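Local coordinates for protein putative glycoside hydrolase (Bacteroides thetaiotaomicron VPI-5482, PDB 3HBZ) that is a putative glycoside hydrolase that binds calcium and may play a role in carbohydrate metabolism, at residues M193-P196 against L197-T200; P253-D256 against G257-F261. All coordinates share one frame; numbering follows the deposited sequence.

Interaction 1. Residues M193-P196 against L197-T200; sequences MSNP and LKAT
Two backbone carbonyls are the flat groups through which Asn195 and Pro196 meet Lys198 and Ala199, and each is approached over a face. On Asn195 O the Lys198 N donor sits 2.8 Å away and 44° above the carbonyl plane. Ala199 N stands still higher over the Pro196 carbonyl, 74° out of its plane, with Ala199 N to Pro196 O at 3.0 Å. A weak third bond, Ala199 N to Asn195 O at 3.3 Å, spans four residues, whereas the two stronger ones span three. That spacing, with bonds that are all well bent at the hydrogen, indicates a single tight turn with 3-10 character in the short helix 196-199. Aliphatic carbons lie beside these carbonyls. Ala199 CB points back toward the preceding residues and lies 3.2 Å from Pro196 O. Asn195 touches through its methylene rather than its amide: CB is 3.8 Å from Lys198 CG, and with Lys198 CG beside its own backbone N (chi1 -58°), the first methylenes lie along Asn195 CB. Bends at the next two torsions then lead the lysine chain away from Asn195, and its NZ forms a salt bridge with Asp256. The buried Ala199 packs on Phe187 of strand 185-187, and its backbone is hydrogen-bonded with Asp188. The turn thus joins the surface loop after strand 185-187 to strand 200-205, which pairs antiparallel with 185-187. Having no N-H, Pro196 can enter a first helical turn without leaving a donor unmatched. The chemistry implies a turn held by main-chain polarity, with Asn195 O serving one good donor and one weak one, while the lysine charge is spent on the neighbouring loop.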
# COMPACT_ATOMS: atom_id res chain seq x y z
N MSE A 193 -2.26 -10.01 -11.38
CA MSE A 193 -1.67 -11.02 -12.20
C MSE A 193 -1.91 -10.77 -13.68
O MSE A 193 -1.92 -11.69 -14.46
CB MSE A 193 -2.26 -12.37 -11.77
CG MSE A 193 -1.67 -12.84 -10.51
SE MSE A 193 -2.06 -14.70 -10.18
CE MSE A 193 -0.48 -15.19 -9.40
N SER A 194 -2.16 -9.53 -14.06
CA SER A 194 -2.37 -9.17 -15.48
C SER A 194 -1.43 -8.04 -15.80
O SER A 194 -0.77 -8.10 -16.77
CB SER A 194 -3.83 -8.78 -15.74
OG SER A 194 -4.22 -7.83 -14.78
N ASN A 195 -1.32 -7.04 -14.90
CA ASN A 195 -0.35 -5.93 -15.03
C ASN A 195 0.23 -5.59 -13.63
O ASN A 195 -0.14 -4.58 -13.05
CB ASN A 195 -1.04 -4.67 -15.58
CG ASN A 195 -1.38 -4.77 -17.07
OD1 ASN A 195 -0.52 -4.58 -17.91
ND2 ASN A 195 -2.65 -4.99 -17.39
N PRO A 196 1.09 -6.46 -13.06
CA PRO A 196 1.42 -6.34 -11.64
C PRO A 196 2.08 -5.01 -11.26
O PRO A 196 1.92 -4.52 -10.13
CB PRO A 196 2.34 -7.53 -11.38
CG PRO A 196 2.81 -7.97 -12.71
CD PRO A 196 1.64 -7.69 -13.64
N LEU A 197 2.80 -4.43 -12.20
CA LEU A 197 3.43 -3.14 -11.91
C LEU A 197 2.40 -2.01 -11.76
O LEU A 197 2.70 -1.00 -11.15
CB LEU A 197 4.41 -2.78 -13.02
CG LEU A 197 5.68 -3.63 -13.25
CD1 LEU A 197 6.46 -3.13 -14.52
CD2 LEU A 197 6.61 -3.68 -11.99
N LYS A 198 1.22 -2.17 -12.41
CA LYS A 198 0.09 -1.25 -12.25
C LYS A 198 -0.68 -1.52 -10.96
O LYS A 198 -1.44 -0.67 -10.53
CB LYS A 198 -0.88 -1.35 -13.42
CG LYS A 198 -0.26 -1.07 -14.84
CD LYS A 198 0.17 0.32 -15.01
CE LYS A 198 -0.93 1.27 -15.45
NZ LYS A 198 -0.33 2.66 -15.26
N ALA A 199 -0.49 -2.69 -10.37
CA ALA A 199 -1.19 -3.06 -9.15
C ALA A 199 -0.71 -2.26 -7.93
O ALA A 199 -1.49 -2.01 -7.02
CB ALA A 199 -1.03 -4.55 -8.88
N THR A 200 0.57 -1.92 -7.89
CA THR A 200 1.14 -1.15 -6.77
C THR A 200 0.99 0.33 -7.03
O THR A 200 1.79 0.94 -7.74
CB THR A 200 2.63 -1.52 -6.53
OG1 THR A 200 3.35 -1.34 -7.72
CG2 THR A 200 2.78 -2.97 -6.13

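Interaction 2. Residues P253-D256 against G257-F261; sequences PTLD and GTNAF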
# COMPACT_ATOMS: atom_id res chain seq x y z
N PRO A 253 -3.25 10.49 -11.11
CA PRO A 253 -3.76 10.46 -9.74
C PRO A 253 -2.84 9.69 -8.79
O PRO A 253 -2.97 9.80 -7.56
CB PRO A 253 -5.12 9.74 -9.88
CG PRO A 253 -4.98 8.91 -11.15
CD PRO A 253 -4.10 9.70 -12.05
N THR A 254 -1.97 8.88 -9.38
CA THR A 254 -1.02 8.07 -8.66
C THR A 254 0.14 7.73 -9.60
O THR A 254 0.04 7.89 -10.80
CB THR A 254 -1.70 6.78 -8.20
OG1 THR A 254 -0.80 6.10 -7.36
CG2 THR A 254 -2.11 5.86 -9.43
N LEU A 255 1.26 7.30 -9.04
CA LEU A 255 2.32 6.65 -9.79
C LEU A 255 2.22 5.19 -9.39
O LEU A 255 1.48 4.83 -8.44
CB LEU A 255 3.70 7.24 -9.41
CG LEU A 255 3.87 8.72 -9.79
CD1 LEU A 255 5.30 9.19 -9.60
CD2 LEU A 255 3.39 8.97 -11.26
N ASP A 256 2.96 4.35 -10.11
CA ASP A 256 3.01 2.91 -9.87
C ASP A 256 4.33 2.30 -10.25
O ASP A 256 5.34 3.02 -10.45
CB ASP A 256 1.86 2.23 -10.57
CG ASP A 256 1.84 2.49 -12.06
OD1 ASP A 256 2.92 2.60 -12.68
OD2 ASP A 256 0.73 2.52 -12.59
N GLY A 257 4.38 0.97 -10.31
CA GLY A 257 5.62 0.32 -10.67
C GLY A 257 6.17 0.61 -12.06
O GLY A 257 7.33 0.33 -12.33
N THR A 258 5.38 1.21 -12.94
CA THR A 258 5.91 1.49 -14.26
C THR A 258 6.64 2.84 -14.29
O THR A 258 7.34 3.10 -15.24
CB THR A 258 4.81 1.56 -15.35
OG1 THR A 258 4.02 2.73 -15.11
CG2 THR A 258 3.94 0.30 -15.38
N ASN A 259 6.45 3.70 -13.30
CA ASN A 259 6.94 5.08 -13.42
C ASN A 259 7.33 5.78 -12.14
O ASN A 259 7.47 7.03 -12.10
CB ASN A 259 5.90 5.91 -14.17
CG ASN A 259 4.59 5.99 -13.45
OD1 ASN A 259 4.46 5.59 -12.29
ND2 ASN A 259 3.58 6.45 -14.14
N ALA A 260 7.55 5.00 -11.11
CA ALA A 260 7.94 5.51 -9.80
C ALA A 260 9.17 6.44 -9.85
O ALA A 260 9.26 7.43 -9.09
CB ALA A 260 8.21 4.33 -8.84
N PHE A 261 10.13 6.10 -10.72
CA PHE A 261 11.37 6.89 -10.79
C PHE A 261 11.48 7.72 -12.05
O PHE A 261 12.45 8.42 -12.22
CB PHE A 261 12.61 5.97 -10.69
CG PHE A 261 12.70 5.21 -9.39
CD1 PHE A 261 12.74 5.89 -8.19
CD2 PHE A 261 12.73 3.82 -9.38
CE1 PHE A 261 12.85 5.21 -6.98
CE2 PHE A 261 12.83 3.11 -8.20
CZ PHE A 261 12.87 3.83 -6.97
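Asp256 grips Thr258 through one carboxylate oxygen, and this is the tight part of the turn. OD1 of Asp256 receives Thr258 OG1 at 2.7 Å on its syn lone pair, the side of the other oxygen. The same Asp256 OD1 takes Thr258 N at 2.8 Å from the anti side, with the donor 32° out of the carboxylate plane. The second bond defines an Asx turn. A main-chain bond adds to it: Asn259 N to Asp256 O at 3.1 Å, nearly straight at 167°. Gly257 and Thr258 have the backbone conformations of the central residues of a type I beta turn, so the Asx turn over 256-258 overlaps the type I beta turn over 256-259. The side chain of Asp256 can do this because its CG lies between the backbone N and the carbonyl carbon (chi1 57°), which folds the carboxylate over the following peptide. Ala260 adds to the compact side, its CB resting 3.5 Å from Asp256 O. The Leu255 side chain lies against Asn259, with CD2 near the amide group, and Leu255, itself buried, leans on Ile244 of strand 240-247. The loose, solvent side is at Thr258. It is exposed, and its methyl CG2 stays 3.7 Å from Asp256 OD1 while its hydroxyl turns inward to the carboxylate; its side chain also touches Leu197 and Lys198. The turn lies in the connection between the antiparallel strands 240-247 and 266-271. Its chemistry implies a buried aspartate held at both carboxylate oxygens: two donors from Thr258 hold OD1 and so restrain the turn of the carboxylate about CB-CG, and OD2 forms a salt bridge with Lys198, which probably favours the charged carboxylate.

Interactions 1 and 2 are separate local turns, in series along the chain, whose centres lie about 11 Å apart, yet they touch directly. Lys198 NZ meets Asp256 OD2 at 2.9 Å in a salt bridge, and Leu197 O is 2.7 Å from Gly257 N, a probable hydrogen bond. In addition, Thr200 O packs against Asp256 CB at 3.1 Å. The helical turn 196-199 is thereby joined to the loop 253-261 by both charge and backbone. A bound di(hydroxyethyl)ether lies about 4 Å from the side chain of Leu197 and about 5 Å from that of Thr258. Neither turn belongs to the calcium or sodium sites, which lie away from both.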